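Local atomic coordinates of OsmC family protein (Rhodothermus marinus, PDB entry 5CML), a protein that probably hydrolyses carboxyl esters through its alpha/beta-hydrolase esterase domain, the part modelled here, which in the whole protein is joined to an OsmC domain. Residues F64-L69 with K170-E175; H36-S41 with K45-I50. All coordinates share one frame; numbering follows the deposited sequence.

Contact 1: F64-L69 with K170-E175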
loop_
_atom_site.group_PDB
_atom_site.type_symbol
_atom_site.label_atom_id
_atom_site.label_comp_id
_atom_site.label_asym_id
_atom_site.label_seq_id
_atom_site.Cartn_x
_atom_site.Cartn_y
_atom_site.Cartn_z
ATOM N N PHE A 64 1.452 1.723 -7.439
ATOM C CA PHE A 64 2.668 2.459 -7.182
ATOM C C PHE A 64 3.668 1.519 -6.546
ATOM O O PHE A 64 3.419 0.968 -5.476
ATOM C CB PHE A 64 2.391 3.653 -6.281
ATOM C CG PHE A 64 3.608 4.443 -5.956
ATOM C CD1 PHE A 64 4.053 5.426 -6.820
ATOM C CD2 PHE A 64 4.326 4.190 -4.797
ATOM C CE1 PHE A 64 5.180 6.160 -6.530
ATOM C CE2 PHE A 64 5.461 4.926 -4.500
ATOM C CZ PHE A 64 5.887 5.904 -5.369
ATOM N N ASP A 65 4.786 1.325 -7.231
ATOM C CA ASP A 65 5.838 0.431 -6.766
ATOM C C ASP A 65 6.667 1.089 -5.673
ATOM O O ASP A 65 7.530 1.934 -5.941
ATOM C CB ASP A 65 6.730 0.035 -7.941
ATOM C CG ASP A 65 7.957 -0.723 -7.511
ATOM O OD1 ASP A 65 7.927 -1.378 -6.442
ATOM O OD2 ASP A 65 8.956 -0.665 -8.252
ATOM N N PHE A 66 6.414 0.669 -4.441
ATOM C CA PHE A 66 7.029 1.292 -3.278
ATOM C C PHE A 66 8.513 0.962 -3.186
ATOM O O PHE A 66 9.269 1.657 -2.512
ATOM C CB PHE A 66 6.284 0.831 -2.017
ATOM C CG PHE A 66 6.637 1.600 -0.791
ATOM C CD1 PHE A 66 6.006 2.798 -0.500
ATOM C CD2 PHE A 66 7.612 1.129 0.069
ATOM C CE1 PHE A 66 6.357 3.524 0.659
ATOM C CE2 PHE A 66 7.951 1.840 1.218
ATOM C CZ PHE A 66 7.316 3.033 1.507
ATOM N N THR A 67 8.932 -0.107 -3.860
ATOM C CA THR A 67 10.309 -0.573 -3.752
ATOM C C THR A 67 11.283 0.211 -4.614
ATOM O O THR A 67 12.484 0.165 -4.374
ATOM C CB THR A 67 10.448 -2.037 -4.173
ATOM O OG1 THR A 67 10.339 -2.104 -5.598
ATOM C CG2 THR A 67 9.389 -2.923 -3.511
ATOM N N GLY A 68 10.776 0.905 -5.632
ATOM C CA GLY A 68 11.643 1.577 -6.591
ATOM C C GLY A 68 12.386 0.633 -7.536
ATOM O O GLY A 68 13.189 1.076 -8.359
ATOM N N LEU A 69 12.122 -0.666 -7.435
ATOM C CA LEU A 69 12.798 -1.643 -8.288
ATOM C C LEU A 69 12.322 -1.560 -9.735
ATOM O O LEU A 69 13.001 -2.040 -10.645
ATOM C CB LEU A 69 12.579 -3.066 -7.757
ATOM C CG LEU A 69 13.193 -3.387 -6.393
ATOM C CD1 LEU A 69 12.709 -4.766 -5.888
ATOM C CD2 LEU A 69 14.719 -3.329 -6.469
ATOM N N LYS A 170 16.107 6.861 4.328
ATOM C CA LYS A 170 16.085 6.810 5.798
ATOM C C LYS A 170 15.002 7.737 6.345
ATOM O O LYS A 170 14.451 7.491 7.426
ATOM C CB LYS A 170 17.439 7.195 6.395
ATOM C CG LYS A 170 18.558 6.195 6.130
ATOM C CD LYS A 170 19.889 6.704 6.695
ATOM C CE LYS A 170 21.087 6.011 6.056
ATOM N NZ LYS A 170 22.393 6.519 6.586
ATOM N N GLN A 171 14.694 8.784 5.583
ATOM C CA GLN A 171 13.628 9.720 5.924
ATOM C C GLN A 171 12.305 8.985 6.157
ATOM O O GLN A 171 11.502 9.406 6.989
ATOM C CB GLN A 171 13.474 10.781 4.812
ATOM C CG GLN A 171 12.344 11.799 5.034
ATOM C CD GLN A 171 12.080 12.677 3.815
ATOM O OE1 GLN A 171 12.270 12.255 2.672
ATOM N NE2 GLN A 171 11.640 13.907 4.060
ATOM N N PHE A 172 12.080 7.882 5.443
ATOM C CA PHE A 172 10.844 7.133 5.610
ATOM C C PHE A 172 10.654 6.670 7.064
ATOM O O PHE A 172 9.637 6.969 7.673
ATOM C CB PHE A 172 10.802 5.919 4.670
ATOM C CG PHE A 172 9.624 5.020 4.901
ATOM C CD1 PHE A 172 8.348 5.421 4.530
ATOM C CD2 PHE A 172 9.785 3.774 5.492
ATOM C CE1 PHE A 172 7.255 4.606 4.760
ATOM C CE2 PHE A 172 8.688 2.947 5.714
ATOM C CZ PHE A 172 7.426 3.364 5.341
ATOM N N LEU A 173 11.617 5.940 7.618
ATOM C CA LEU A 173 11.439 5.425 8.962
ATOM C C LEU A 173 11.469 6.557 9.954
ATOM O O LEU A 173 10.703 6.540 10.909
ATOM C CB LEU A 173 12.493 4.392 9.333
ATOM C CG LEU A 173 12.314 3.766 10.732
ATOM C CD1 LEU A 173 10.872 3.359 11.069
ATOM C CD2 LEU A 173 13.187 2.551 10.868
ATOM N N GLU A 174 12.345 7.542 9.739
ATOM C CA GLU A 174 12.380 8.702 10.626
ATOM C C GLU A 174 11.031 9.398 10.732
ATOM O O GLU A 174 10.575 9.726 11.833
ATOM C CB GLU A 174 13.433 9.708 10.165
ATOM C CG GLU A 174 14.831 9.193 10.322
ATOM C CD GLU A 174 15.887 10.231 9.979
ATOM O OE1 GLU A 174 15.541 11.419 9.800
ATOM O OE2 GLU A 174 17.068 9.848 9.884
ATOM N N GLU A 175 10.406 9.636 9.583
ATOM C CA GLU A 175 9.127 10.306 9.555
ATOM C C GLU A 175 8.017 9.444 10.130
ATOM O O GLU A 175 7.133 9.947 10.802
ATOM C CB GLU A 175 8.803 10.721 8.112
ATOM C CG GLU A 175 7.560 11.572 7.948
ATOM C CD GLU A 175 7.445 12.185 6.554
ATOM O OE1 GLU A 175 8.355 11.961 5.710
ATOM O OE2 GLU A 175 6.440 12.904 6.302
#

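Contact 2: H36-S41 with K45-I50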
loop_
_atom_site.group_PDB
_atom_site.type_symbol
_atom_site.label_atom_id
_atom_site.label_comp_id
_atom_site.label_asym_id
_atom_site.label_seq_id
_atom_site.Cartn_x
_atom_site.Cartn_y
_atom_site.Cartn_z
ATOM N N HIS A 36 2.642 -0.805 -3.049
ATOM C CA HIS A 36 2.919 -2.210 -2.769
ATOM C C HIS A 36 4.386 -2.568 -2.926
ATOM O O HIS A 36 5.167 -1.826 -3.551
ATOM C CB HIS A 36 2.090 -3.085 -3.703
ATOM C CG HIS A 36 2.559 -3.015 -5.112
ATOM N ND1 HIS A 36 3.538 -3.846 -5.609
ATOM C CD2 HIS A 36 2.232 -2.168 -6.120
ATOM C CE1 HIS A 36 3.778 -3.524 -6.870
ATOM N NE2 HIS A 36 3.003 -2.508 -7.199
ATOM N N CYS A 37 4.743 -3.742 -2.405
ATOM C CA CYS A 37 6.114 -4.234 -2.484
ATOM C C CYS A 37 6.189 -5.572 -3.216
ATOM O O CYS A 37 7.117 -6.341 -3.000
ATOM C CB CYS A 37 6.706 -4.367 -1.078
ATOM S SG CYS A 37 6.806 -2.747 -0.208
ATOM N N PHE A 38 5.222 -5.852 -4.093
ATOM C CA PHE A 38 5.199 -7.159 -4.760
ATOM C C PHE A 38 6.292 -7.274 -5.811
ATOM O O PHE A 38 6.590 -8.362 -6.272
ATOM C CB PHE A 38 3.845 -7.426 -5.393
ATOM C CG PHE A 38 2.770 -7.637 -4.397
ATOM C CD1 PHE A 38 2.777 -8.762 -3.592
ATOM C CD2 PHE A 38 1.765 -6.710 -4.236
ATOM C CE1 PHE A 38 1.786 -8.961 -2.653
ATOM C CE2 PHE A 38 0.777 -6.898 -3.291
ATOM C CZ PHE A 38 0.784 -8.022 -2.509
ATOM N N THR A 39 6.906 -6.150 -6.158
ATOM C CA THR A 39 8.031 -6.151 -7.085
ATOM C C THR A 39 9.231 -6.929 -6.523
ATOM O O THR A 39 10.122 -7.313 -7.274
ATOM C CB THR A 39 8.435 -4.713 -7.427
ATOM O OG1 THR A 39 7.247 -3.930 -7.591
ATOM C CG2 THR A 39 9.221 -4.666 -8.705
ATOM N N CYS A 40 9.228 -7.175 -5.213
ATOM C CA CYS A 40 10.222 -8.030 -4.542
ATOM C C CYS A 40 10.155 -9.490 -4.980
ATOM O O CYS A 40 11.117 -10.237 -4.801
ATOM C CB CYS A 40 10.048 -7.974 -3.001
ATOM S SG CYS A 40 10.496 -6.373 -2.306
ATOM N N SER A 41 9.017 -9.897 -5.530
ATOM C CA SER A 41 8.832 -11.276 -5.997
ATOM C C SER A 41 9.468 -11.533 -7.355
ATOM O O SER A 41 9.963 -10.621 -8.002
ATOM C CB SER A 41 7.347 -11.616 -6.091
ATOM O OG SER A 41 6.735 -11.568 -4.830
ATOM N N LYS A 45 2.649 -11.216 -10.611
ATOM C CA LYS A 45 1.359 -11.873 -10.697
ATOM C C LYS A 45 0.452 -11.484 -9.522
ATOM O O LYS A 45 -0.748 -11.341 -9.702
ATOM C CB LYS A 45 1.536 -13.392 -10.771
ATOM C CG LYS A 45 0.238 -14.155 -10.968
ATOM C CD LYS A 45 0.480 -15.639 -11.216
ATOM C CE LYS A 45 -0.800 -16.343 -11.641
ATOM N NZ LYS A 45 -0.611 -17.821 -11.763
ATOM N N ALA A 46 1.009 -11.272 -8.331
ATOM C CA ALA A 46 0.165 -10.957 -7.184
ATOM C C ALA A 46 -0.506 -9.607 -7.352
ATOM O O ALA A 46 -1.721 -9.479 -7.155
ATOM C CB ALA A 46 0.975 -10.996 -5.872
ATOM N N VAL A 47 0.263 -8.583 -7.704
ATOM C CA VAL A 47 -0.330 -7.258 -7.767
ATOM C C VAL A 47 -1.298 -7.131 -8.951
ATOM O O VAL A 47 -2.336 -6.478 -8.824
ATOM C CB VAL A 47 0.742 -6.151 -7.821
ATOM C CG1 VAL A 47 1.464 -6.100 -9.175
ATOM C CG2 VAL A 47 0.114 -4.803 -7.467
ATOM N N THR A 48 -1.007 -7.778 -10.075
ATOM C CA THR A 48 -1.921 -7.685 -11.216
ATOM C C THR A 48 -3.193 -8.507 -10.971
ATOM O O THR A 48 -4.272 -8.126 -11.413
ATOM C CB THR A 48 -1.259 -8.113 -12.539
ATOM O OG1 THR A 48 -0.755 -9.440 -12.439
ATOM C CG2 THR A 48 -0.117 -7.165 -12.915
ATOM N N THR A 49 -3.088 -9.588 -10.203
ATOM C CA THR A 49 -4.270 -10.350 -9.834
ATOM C C THR A 49 -5.164 -9.551 -8.886
ATOM O O THR A 49 -6.390 -9.547 -9.058
ATOM C CB THR A 49 -3.874 -11.705 -9.214
ATOM O OG1 THR A 49 -3.144 -12.472 -10.178
ATOM C CG2 THR A 49 -5.096 -12.521 -8.786
ATOM N N ILE A 50 -4.570 -8.852 -7.905
ATOM C CA ILE A 50 -5.366 -8.024 -7.002
ATOM C C ILE A 50 -6.029 -6.905 -7.797
ATOM O O ILE A 50 -7.228 -6.638 -7.659
ATOM C CB ILE A 50 -4.525 -7.415 -5.891
ATOM C CG1 ILE A 50 -4.050 -8.534 -4.951
ATOM C CG2 ILE A 50 -5.308 -6.349 -5.139
ATOM C CD1 ILE A 50 -2.950 -8.098 -3.978
#

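Contact 1: F64-L69 with K170-E175
An edge-to-face aromatic pair, F66 with F172, joins the turn that follows strand 59-65 to helix 170-179, a helix packed beside the alpha/beta-hydrolase core. F66 comes in with the far end of its ring: CZ of F66 lies 3.6 Å from CE1 of F172, above one face of the F172 ring and offset toward its rim. The planes stand at 69° and the ring centroids are 5.3 Å apart, a T-shaped stack. Both residues hold CG anti to the backbone N (chi1 -168° for F66, 174° for F172), and this stretches each ring across the gap, so that two rings bridge backbones whose closest CA atoms, those of F66 and F172, are 11.3 Å apart.

The turn carrying F66 is braced by its polar neighbours. OD1 of D65 takes the hydroxyl OG1 of T67 at 2.7 Å on its syn lone pair, and the amide N of T67 at 3.0 Å from well above the carboxylate plane, closing an Asx turn. OG1 of T67 in turn accepts N of L69 at 2.9 Å, an ST turn. A114 of helix 110-118 touches both phenylalanines, while F85 meets the F172 ring. The framework is a type I beta turn from D65 to G68 with overlapping Asx and ST turns, presenting F66 for a buried T-shaped stack.

Contact 2: H36-S41 with K45-I50
The imidazole of H36 has the methyl CG2 of V47 over one face and the amide N of F38 at its edge; the phenyl ring of F38 has the methyl of A46 over a face. On H36 the CH-pi contact is almost centred: CG2 of V47 stands 3.6 Å from the centroid of the H36 ring, 10° off its normal. At the edge, N of F38 donates to ND1 of H36 at 3.0 Å, only 7° out of the ring plane, which fixes the rotation of the imidazole and leaves its face turned to the valine. V47 places CG2 anti to its own backbone N, and that brings this branch over the ring. CB of A46 sits 4.1 Å from the F38 centroid, 27° off the normal, while CD2 of F38 meets CB of V47 obliquely at 3.8 Å. Farther out on the ring, CE2 and CZ of F38 rest against CD1 of I50. With an alanine in place of H36, the F38 amide would probably lose its acceptor and the V47 methyl the flat surface beneath it.

H108 stacks on F38, and its ND1 accepts the amide of C37. Behind this loop, V47 and I50 both reach F34 on strand 30-36, V47 also touches R63 of strand 59-65, and I50 packs on A237, so helix 45-56 lies on the central sheet with helix 234-252 alongside it.

How the contacts relate
Both contacts are buried, and each packs a loop leaving a sheet strand against a helix. Contact 2 is local, joining strand 30-36 to the helix that follows it; contact 1 spans about a hundred residues and ties the end of strand 59-65 to helix 170-179. Their chemistry differs accordingly: one ring pair burying 74 Å² in contact 1, aliphatic groups against two rings burying 219 Å² in contact 2. Where parallel strands 30-36 and 59-65 run out, N of F66 lies 2.9 Å from O of H36, a backbone hydrogen bond continuing their pairing. S109, H229 and D200 probably form a catalytic triad; the side chains of F66 and H36 lie near it without touching it, and that of F66 touches the likely nucleophile elbow.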